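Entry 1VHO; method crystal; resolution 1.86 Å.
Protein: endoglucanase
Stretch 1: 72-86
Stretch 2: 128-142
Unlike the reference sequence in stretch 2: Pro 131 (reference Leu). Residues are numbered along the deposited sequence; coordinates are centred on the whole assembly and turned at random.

Stretch 1 72-86: GFVVSKVEGQFARLE
Stretch 2 (128-142) KKVPTYDEIFVDLSL

Stretch 1 is a β-hairpin. Its first strand, running to Glu 79, turns back through a type II' turn from Glu 79 to Phe 82 into a second strand, 82-86. Gly 80 sits at phi/psi 62/-137, a positive phi that favours glycine, and Gln 81 follows at -90/7. The hairpin is closed by Phe 82 N to Glu 79 O and Glu 79 N to Phe 82 O, both 3.0 Å; farther along, Arg 84 N reaches Lys 77 O at 2.8 Å.

In stretch 2, a type I turn from Thr 132 to Glu 135 leads into the extended segment 137-139, and 140-142 then coil into a 3-10 segment. The segment 137-139 lies antiparallel to strand 82-86, with axes 4.7 Å apart at closest approach and directions 155° apart. Ala 83 and Val 138 form the hydrogen-bonded pair: Ala 83 N to Val 138 O and Val 138 N to Ala 83 O are both 3.0 Å. Flanking them, Phe 82 faces Asp 139 and Arg 84 faces Phe 137 as non-hydrogen-bonded pairs, with CA-CA distances of 4.8 and 4.4 Å. The ladder extends through Leu 85 N to Ile 136 O (2.8 Å, nearly linear at 172°) and Leu 140 N to Gln 81 O (2.7 Å).

Phe 82, Arg 84, Phe 137 and Asp 139 share one face of the sheet. The Phe 82 ring (chi1 m, chi2 -72°) offers a flat apolar surface to Pro 131, whose CD lies 3.7 Å from the ring centroid and almost on its normal. Phe 137 (chi1 p, chi2 95°) meets Phe 82 obliquely, with centroids 5.5 Å apart and planes at 86°; the nearest atoms are Phe 82 CD1 and Phe 137 CD1, at 3.7 Å.

Arg 84, extended through chi1 and chi2 (t, t) before chi3 turns to m, is long enough to reach Glu 135 (chi1 m, chi2 t). Arg 84 NH2 to Glu 135 OE2, at 2.6 Å, is a salt bridge at the guanidinium edge; Arg 84 NE adds a weak bond to the same OE2 at 2.9 Å. Glu 135 OE1 accepts from Thr 132 N at 2.8 Å, so the carboxylate also braces its own turn. Lys 77 NZ binds Glu 79 OE1 at 2.6 Å.

On the other face, small Ala 83 leaves room for close packing: its CB lies 3.4 Å from Leu 140 CD1 and 4.2 Å from Val 138 CG2. Leu 140, with both chi angles between wells (-93°, 22°), also brings CD2 to 3.7 Å from Val 78 CG1. Leu 85 (m, t) places CB 3.7 Å from Ile 136 CG2.

At the turn, Gln 81 (p, t) extends its amide so that NE2 donates to Asp 139 OD1 at 3.0 Å. Asp 139 (chi1 t) suits the start of the 3-10 segment: OD1 also accepts from Ser 141 N (3.1 Å) and Ser 141 OG (2.7 Å).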

ATOM      1  N   GLY A  72       2.137   4.683 -11.392  1.00 16.67           N
ATOM      2  CA  GLY A  72       3.268   4.785 -12.302  1.00 19.16           C
ATOM      3  C   GLY A  72       2.723   5.258 -13.673  1.00 19.14           C
ATOM      4  O   GLY A  72       1.491   5.320 -13.890  1.00 20.20           O
ATOM      5  N   PHE A  73       3.654   5.601 -14.519  1.00 17.03           N
ATOM      6  CA  PHE A  73       3.342   6.061 -15.882  1.00 16.19           C
ATOM      7  C   PHE A  73       4.294   5.366 -16.857  1.00 17.22           C
ATOM      8  O   PHE A  73       5.408   4.970 -16.504  1.00 16.97           O
ATOM      9  CB  PHE A  73       3.627   7.589 -16.036  1.00 15.82           C
ATOM     10  CG  PHE A  73       2.925   8.460 -15.051  1.00 19.20           C
ATOM     11  CD1 PHE A  73       1.675   8.971 -15.296  1.00 22.26           C
ATOM     12  CD2 PHE A  73       3.557   8.785 -13.846  1.00 21.70           C
ATOM     13  CE1 PHE A  73       1.022   9.784 -14.362  1.00 27.31           C
ATOM     14  CE2 PHE A  73       2.896   9.561 -12.904  1.00 26.58           C
ATOM     15  CZ  PHE A  73       1.645  10.092 -13.161  1.00 25.02           C
ATOM     16  N   VAL A  74       3.835   5.226 -18.099  1.00 15.42           N
ATOM     17  CA  VAL A  74       4.696   4.667 -19.133  1.00 15.16           C
ATOM     18  C   VAL A  74       4.856   5.708 -20.239  1.00 16.78           C
ATOM     19  O   VAL A  74       3.887   6.452 -20.494  1.00 18.73           O
ATOM     20  CB  VAL A  74       4.083   3.348 -19.706  1.00 18.43           C
ATOM     21  CG1 VAL A  74       2.687   3.582 -20.267  1.00 17.77           C
ATOM     22  CG2 VAL A  74       5.034   2.788 -20.753  1.00 16.06           C
ATOM     23  N   VAL A  75       6.023   5.815 -20.837  1.00 16.68           N
ATOM     24  CA  VAL A  75       6.201   6.776 -21.936  1.00 18.08           C
ATOM     25  C   VAL A  75       5.431   6.132 -23.131  1.00 19.05           C
ATOM     26  O   VAL A  75       5.760   4.991 -23.477  1.00 20.57           O
ATOM     27  CB  VAL A  75       7.671   6.956 -22.300  1.00 20.77           C
ATOM     28  CG1 VAL A  75       7.835   7.776 -23.567  1.00 19.63           C
ATOM     29  CG2 VAL A  75       8.389   7.668 -21.118  1.00 22.09           C
ATOM     30  N   SER A  76       4.403   6.794 -23.603  1.00 21.43           N
ATOM     31  CA  SER A  76       3.633   6.181 -24.699  1.00 24.24           C
ATOM     32  C   SER A  76       3.999   6.766 -26.048  1.00 27.74           C
ATOM     33  O   SER A  76       3.730   6.147 -27.073  1.00 26.01           O
ATOM     34  CB  SER A  76       2.142   6.435 -24.431  1.00 23.89           C
ATOM     35  OG  SER A  76       1.964   7.826 -24.263  1.00 27.56           O
ATOM     36  N   LYS A  77       4.615   7.941 -26.056  1.00 27.19           N
ATOM     37  CA  LYS A  77       4.934   8.586 -27.323  1.00 32.41           C
ATOM     38  C   LYS A  77       6.058   9.585 -27.157  1.00 33.43           C
ATOM     39  O   LYS A  77       6.113  10.275 -26.127  1.00 30.65           O
ATOM     40  CB  LYS A  77       3.642   9.317 -27.751  1.00 35.41           C
ATOM     41  CG  LYS A  77       3.717  10.116 -29.022  1.00 43.81           C
ATOM     42  CD  LYS A  77       2.328  10.593 -29.468  1.00 45.08           C
ATOM     43  CE  LYS A  77       1.728  11.522 -28.428  1.00 49.98           C
ATOM     44  NZ  LYS A  77       0.714  12.457 -28.992  1.00 50.85           N
ATOM     45  N   VAL A  78       6.982   9.558 -28.110  1.00 34.63           N
ATOM     46  CA  VAL A  78       8.089  10.511 -28.091  1.00 38.67           C
ATOM     47  C   VAL A  78       7.989  11.353 -29.370  1.00 40.90           C
ATOM     48  O   VAL A  78       8.279  10.810 -30.431  1.00 41.38           O
ATOM     49  CB  VAL A  78       9.452   9.844 -27.968  1.00 39.29           C
ATOM     50  CG1 VAL A  78      10.589  10.810 -28.310  1.00 44.13           C
ATOM     51  CG2 VAL A  78       9.663   9.298 -26.559  1.00 41.41           C
ATOM     52  N   GLU A  79       7.406  12.557 -29.289  1.00 42.59           N
ATOM     53  CA  GLU A  79       7.297  13.397 -30.479  1.00 42.02           C
ATOM     54  C   GLU A  79       7.992  14.741 -30.289  1.00 40.08           C
ATOM     55  O   GLU A  79       7.664  15.544 -29.412  1.00 40.88           O
ATOM     56  CB  GLU A  79       5.884  13.579 -30.980  1.00 47.84           C
ATOM     57  CG  GLU A  79       4.874  14.251 -30.086  1.00 53.38           C
ATOM     58  CD  GLU A  79       3.449  13.821 -30.382  1.00 58.21           C
ATOM     59  OE1 GLU A  79       2.536  14.152 -29.589  1.00 61.54           O
ATOM     60  OE2 GLU A  79       3.225  13.153 -31.415  1.00 60.44           O
ATOM     61  N   GLY A  80       8.948  14.993 -31.181  1.00 38.17           N
ATOM     62  CA  GLY A  80       9.709  16.260 -31.084  1.00 35.33           C
ATOM     63  C   GLY A  80      10.434  16.219 -29.733  1.00 32.66           C
ATOM     64  O   GLY A  80      10.961  15.190 -29.333  1.00 30.02           O
ATOM     65  N   GLN A  81      10.422  17.347 -29.005  1.00 31.54           N
ATOM     66  CA  GLN A  81      11.097  17.325 -27.709  1.00 29.44           C
ATOM     67  C   GLN A  81      10.169  16.905 -26.586  1.00 28.26           C
ATOM     68  O   GLN A  81      10.579  16.950 -25.417  1.00 28.24           O
ATOM     69  CB  GLN A  81      11.720  18.696 -27.411  1.00 31.49           C
ATOM     70  CG  GLN A  81      10.728  19.785 -27.163  1.00 25.69           C
ATOM     71  CD  GLN A  81      11.330  21.176 -27.077  1.00 29.28           C
ATOM     72  OE1 GLN A  81      11.215  21.903 -28.063  1.00 24.39           O
ATOM     73  NE2 GLN A  81      11.867  21.621 -25.940  1.00 24.69           N
ATOM     74  N   PHE A  82       8.935  16.470 -26.859  1.00 26.62           N
ATOM     75  CA  PHE A  82       8.033  16.118 -25.771  1.00 25.80           C
ATOM     76  C   PHE A  82       7.669  14.647 -25.684  1.00 27.68           C
ATOM     77  O   PHE A  82       7.243  13.998 -26.652  1.00 27.85           O
ATOM     78  CB  PHE A  82       6.772  16.991 -25.795  1.00 24.45           C
ATOM     79  CG  PHE A  82       7.058  18.472 -25.831  1.00 25.32           C
ATOM     80  CD1 PHE A  82       7.550  19.143 -24.722  1.00 24.11           C
ATOM     81  CD2 PHE A  82       6.858  19.205 -27.005  1.00 25.29           C
ATOM     82  CE1 PHE A  82       7.850  20.485 -24.750  1.00 25.91           C
ATOM     83  CE2 PHE A  82       7.162  20.547 -27.049  1.00 24.42           C
ATOM     84  CZ  PHE A  82       7.649  21.211 -25.923  1.00 28.91           C
ATOM     85  N   ALA A  83       7.897  14.042 -24.516  1.00 25.74           N
ATOM     86  CA  ALA A  83       7.507  12.634 -24.316  1.00 22.81           C
ATOM     87  C   ALA A  83       6.174  12.649 -23.562  1.00 24.56           C
ATOM     88  O   ALA A  83       6.019  13.315 -22.511  1.00 24.31           O
ATOM     89  CB  ALA A  83       8.517  11.830 -23.551  1.00 19.74           C
ATOM     90  N   ARG A  84       5.215  11.871 -24.052  1.00 22.33           N
ATOM     91  CA  ARG A  84       3.917  11.798 -23.403  1.00 22.16           C
ATOM     92  C   ARG A  84       3.876  10.621 -22.407  1.00 20.44           C
ATOM     93  O   ARG A  84       4.429   9.583 -22.736  1.00 23.46           O
ATOM     94  CB  ARG A  84       2.806  11.555 -24.468  1.00 27.10           C
ATOM     95  CG  ARG A  84       1.489  11.227 -23.766  1.00 30.71           C
ATOM     96  CD  ARG A  84       0.402  10.863 -24.751  1.00 39.56           C
ATOM     97  NE  ARG A  84      -0.215  12.057 -25.338  1.00 46.49           N
ATOM     98  CZ  ARG A  84      -0.967  11.985 -26.435  1.00 50.64           C
ATOM     99  NH1 ARG A  84      -1.171  10.805 -27.030  1.00 49.68           N
ATOM    100  NH2 ARG A  84      -1.491  13.094 -26.930  1.00 52.24           N
ATOM    101  N   LEU A  85       3.277  10.812 -21.240  1.00 20.99           N
ATOM    102  CA  LEU A  85       3.200   9.741 -20.252  1.00 23.52           C
ATOM    103  C   LEU A  85       1.742   9.315 -20.022  1.00 23.65           C
ATOM    104  O   LEU A  85       0.900  10.208 -19.909  1.00 25.64           O
ATOM    105  CB  LEU A  85       3.702  10.215 -18.873  1.00 22.86           C
ATOM    106  CG  LEU A  85       5.152  10.711 -18.797  1.00 28.72           C
ATOM    107  CD1 LEU A  85       5.480  11.115 -17.348  1.00 30.47           C
ATOM    108  CD2 LEU A  85       6.109   9.628 -19.249  1.00 26.13           C
ATOM    109  N   GLU A  86       1.485   8.029 -19.941  1.00 23.04           N
ATOM    110  CA  GLU A  86       0.163   7.507 -19.671  1.00 21.28           C
ATOM    111  C   GLU A  86       0.187   6.708 -18.367  1.00 20.56           C
ATOM    112  O   GLU A  86       1.138   5.982 -18.156  1.00 20.02           O
ATOM    113  CB  GLU A  86      -0.267   6.535 -20.816  1.00 28.32           C
ATOM    114  CG  GLU A  86      -0.605   7.365 -22.044  1.00 36.41           C
ATOM    115  CD  GLU A  86      -1.316   6.629 -23.148  1.00 42.80           C
ATOM    116  OE1 GLU A  86      -1.707   7.322 -24.111  1.00 46.70           O
ATOM    117  OE2 GLU A  86      -1.478   5.387 -23.067  1.00 47.21           O
ATOM    118  N   LYS A 128       2.445  26.164 -30.966  1.00 37.19           N
ATOM    119  CA  LYS A 128       1.636  25.102 -31.532  1.00 38.90           C
ATOM    120  C   LYS A 128       2.149  23.700 -31.237  1.00 39.54           C
ATOM    121  O   LYS A 128       1.356  22.754 -31.304  1.00 39.62           O
ATOM    122  CB  LYS A 128       1.544  25.242 -33.069  1.00 37.43           C
ATOM    123  CG  LYS A 128       0.816  26.501 -33.505  1.00 39.35           C
ATOM    124  CD  LYS A 128       1.054  26.758 -35.000  1.00 39.62           C
ATOM    125  CE  LYS A 128       0.142  27.887 -35.472  1.00 40.73           C
ATOM    126  NZ  LYS A 128       0.589  28.422 -36.788  1.00 39.38           N
ATOM    127  N   LYS A 129       3.442  23.529 -30.996  1.00 38.57           N
ATOM    128  CA  LYS A 129       4.022  22.235 -30.714  1.00 37.98           C
ATOM    129  C   LYS A 129       3.935  21.843 -29.235  1.00 36.91           C
ATOM    130  O   LYS A 129       4.228  20.688 -28.892  1.00 36.74           O
ATOM    131  CB  LYS A 129       5.500  22.213 -31.119  1.00 39.43           C
ATOM    132  CG  LYS A 129       5.769  22.654 -32.553  1.00 42.98           C
ATOM    133  N   VAL A 130       3.551  22.744 -28.365  1.00 36.10           N
ATOM    134  CA  VAL A 130       3.473  22.452 -26.930  1.00 37.44           C
ATOM    135  C   VAL A 130       2.254  21.592 -26.659  1.00 40.12           C
ATOM    136  O   VAL A 130       1.168  21.930 -27.127  1.00 39.56           O
ATOM    137  CB  VAL A 130       3.431  23.759 -26.122  1.00 34.61           C
ATOM    138  CG1 VAL A 130       3.342  23.476 -24.629  1.00 36.44           C
ATOM    139  CG2 VAL A 130       4.679  24.605 -26.408  1.00 34.60           C
ATOM    140  N   PRO A 131       2.426  20.477 -25.963  1.00 41.02           N
ATOM    141  CA  PRO A 131       1.337  19.563 -25.675  1.00 42.40           C
ATOM    142  C   PRO A 131       0.097  20.240 -25.137  1.00 44.76           C
ATOM    143  O   PRO A 131       0.157  21.187 -24.364  1.00 44.28           O
ATOM    144  CB  PRO A 131       1.955  18.583 -24.670  1.00 42.04           C
ATOM    145  CG  PRO A 131       3.402  18.550 -25.069  1.00 40.25           C
ATOM    146  CD  PRO A 131       3.713  19.992 -25.416  1.00 40.77           C
ATOM    147  N   THR A 132      -1.070  19.715 -25.508  1.00 47.88           N
ATOM    148  CA  THR A 132      -2.350  20.274 -25.069  1.00 51.92           C
ATOM    149  C   THR A 132      -2.555  20.094 -23.578  1.00 53.33           C
ATOM    150  O   THR A 132      -2.164  19.058 -23.019  1.00 54.43           O
ATOM    151  CB  THR A 132      -3.515  19.621 -25.841  1.00 52.77           C
ATOM    152  OG1 THR A 132      -3.132  19.497 -27.226  1.00 53.79           O
ATOM    153  CG2 THR A 132      -4.752  20.491 -25.755  1.00 54.41           C
ATOM    154  N   TYR A 133      -3.157  21.060 -22.920  1.00 54.23           N
ATOM    155  CA  TYR A 133      -3.441  21.133 -21.516  1.00 54.28           C
ATOM    156  C   TYR A 133      -3.628  19.827 -20.770  1.00 54.10           C
ATOM    157  O   TYR A 133      -3.105  19.648 -19.657  1.00 56.24           O
ATOM    158  CB  TYR A 133      -4.748  21.953 -21.285  1.00 54.79           C
ATOM    159  N   ASP A 134      -4.437  18.914 -21.284  1.00 51.99           N
ATOM    160  CA  ASP A 134      -4.697  17.660 -20.605  1.00 50.41           C
ATOM    161  C   ASP A 134      -3.576  16.641 -20.621  1.00 47.42           C
ATOM    162  O   ASP A 134      -3.511  15.817 -19.699  1.00 46.79           O
ATOM    163  CB  ASP A 134      -5.952  17.011 -21.225  1.00 55.89           C
ATOM    164  CG  ASP A 134      -5.802  16.882 -22.727  1.00 59.03           C
ATOM    165  OD1 ASP A 134      -6.036  17.863 -23.467  1.00 63.38           O
ATOM    166  OD2 ASP A 134      -5.446  15.778 -23.183  1.00 61.12           O
ATOM    167  N   GLU A 135      -2.707  16.625 -21.627  1.00 43.13           N
ATOM    168  CA  GLU A 135      -1.642  15.651 -21.694  1.00 40.14           C
ATOM    169  C   GLU A 135      -0.596  15.763 -20.575  1.00 35.14           C
ATOM    170  O   GLU A 135      -0.225  16.823 -20.098  1.00 35.13           O
ATOM    171  CB  GLU A 135      -0.874  15.717 -23.011  1.00 42.78           C
ATOM    172  CG  GLU A 135      -1.713  15.681 -24.267  1.00 48.05           C
ATOM    173  CD  GLU A 135      -0.845  15.891 -25.500  1.00 52.14           C
ATOM    174  OE1 GLU A 135      -0.919  16.990 -26.087  1.00 54.76           O
ATOM    175  OE2 GLU A 135      -0.091  14.955 -25.861  1.00 54.01           O
ATOM    176  N   ILE A 136      -0.112  14.585 -20.214  1.00 32.09           N
ATOM    177  CA  ILE A 136       0.944  14.461 -19.192  1.00 28.28           C
ATOM    178  C   ILE A 136       2.249  14.347 -19.988  1.00 24.80           C
ATOM    179  O   ILE A 136       2.367  13.404 -20.744  1.00 22.99           O
ATOM    180  CB  ILE A 136       0.794  13.139 -18.414  1.00 30.28           C
ATOM    181  CG1 ILE A 136      -0.629  13.041 -17.849  1.00 31.02           C
ATOM    182  CG2 ILE A 136       1.828  13.035 -17.288  1.00 25.04           C
ATOM    183  CD1 ILE A 136      -1.033  14.260 -17.081  1.00 33.46           C
ATOM    184  N   PHE A 137       3.171  15.287 -19.829  1.00 22.29           N
ATOM    185  CA  PHE A 137       4.390  15.172 -20.619  1.00 20.29           C
ATOM    186  C   PHE A 137       5.623  15.645 -19.863  1.00 17.96           C
ATOM    187  O   PHE A 137       5.516  16.291 -18.832  1.00 19.74           O
ATOM    188  CB  PHE A 137       4.272  16.068 -21.896  1.00 19.10           C
ATOM    189  CG  PHE A 137       4.301  17.532 -21.655  1.00 20.57           C
ATOM    190  CD1 PHE A 137       5.488  18.259 -21.741  1.00 21.80           C
ATOM    191  CD2 PHE A 137       3.151  18.232 -21.297  1.00 21.13           C
ATOM    192  CE1 PHE A 137       5.511  19.611 -21.490  1.00 22.29           C
ATOM    193  CE2 PHE A 137       3.151  19.590 -21.047  1.00 21.38           C
ATOM    194  CZ  PHE A 137       4.360  20.292 -21.138  1.00 21.32           C
ATOM    195  N   VAL A 138       6.780  15.326 -20.429  1.00 18.68           N
ATOM    196  CA  VAL A 138       8.051  15.825 -19.898  1.00 16.57           C
ATOM    197  C   VAL A 138       8.806  16.367 -21.117  1.00 19.33           C
ATOM    198  O   VAL A 138       8.534  15.859 -22.233  1.00 19.14           O
ATOM    199  CB  VAL A 138       8.889  14.844 -19.109  1.00 19.94           C
ATOM    200  CG1 VAL A 138       8.153  14.536 -17.783  1.00 16.31           C
ATOM    201  CG2 VAL A 138       9.252  13.571 -19.851  1.00 19.25           C
ATOM    202  N   ASP A 139       9.565  17.422 -20.924  1.00 17.46           N
ATOM    203  CA  ASP A 139      10.351  18.062 -21.986  1.00 17.50           C
ATOM    204  C   ASP A 139      11.698  17.343 -22.057  1.00 19.75           C
ATOM    205  O   ASP A 139      12.528  17.479 -21.147  1.00 18.21           O
ATOM    206  CB  ASP A 139      10.499  19.557 -21.676  1.00 18.62           C
ATOM    207  CG  ASP A 139      11.155  20.376 -22.787  1.00 19.03           C
ATOM    208  OD1 ASP A 139      12.002  19.826 -23.515  1.00 17.89           O
ATOM    209  OD2 ASP A 139      10.836  21.579 -22.849  1.00 18.58           O
ATOM    210  N   LEU A 140      11.898  16.547 -23.084  1.00 19.25           N
ATOM    211  CA  LEU A 140      13.095  15.746 -23.325  1.00 23.04           C
ATOM    212  C   LEU A 140      14.382  16.505 -23.466  1.00 26.10           C
ATOM    213  O   LEU A 140      15.468  15.961 -23.189  1.00 24.79           O
ATOM    214  CB  LEU A 140      12.899  14.875 -24.565  1.00 28.70           C
ATOM    215  CG  LEU A 140      12.365  13.455 -24.405  1.00 35.45           C
ATOM    216  CD1 LEU A 140      11.590  13.240 -23.117  1.00 36.10           C
ATOM    217  CD2 LEU A 140      11.513  13.097 -25.618  1.00 35.64           C
ATOM    218  N   SER A 141      14.333  17.807 -23.798  1.00 25.27           N
ATOM    219  CA  SER A 141      15.555  18.581 -23.925  1.00 26.71           C
ATOM    220  C   SER A 141      16.183  18.785 -22.554  1.00 28.99           C
ATOM    221  O   SER A 141      17.323  19.255 -22.481  1.00 31.76           O
ATOM    222  CB  SER A 141      15.275  19.921 -24.626  1.00 22.10           C
ATOM    223  OG  SER A 141      14.527  20.731 -23.767  1.00 24.44           O
ATOM    224  N   LEU A 142      15.457  18.528 -21.470  1.00 28.43           N
ATOM    225  CA  LEU A 142      15.931  18.633 -20.116  1.00 28.49           C
ATOM    226  C   LEU A 142      16.567  17.335 -19.612  1.00 31.43           C
ATOM    227  O   LEU A 142      17.132  17.353 -18.513  1.00 32.22           O
ATOM    228  CB  LEU A 142      14.811  19.024 -19.140  1.00 25.27           C
ATOM    229  CG  LEU A 142      14.247  20.443 -19.351  1.00 25.02           C
ATOM    230  CD1 LEU A 142      13.030  20.714 -18.510  1.00 22.96           C
ATOM    231  CD2 LEU A 142      15.306  21.511 -19.110  1.00 28.77           C
TER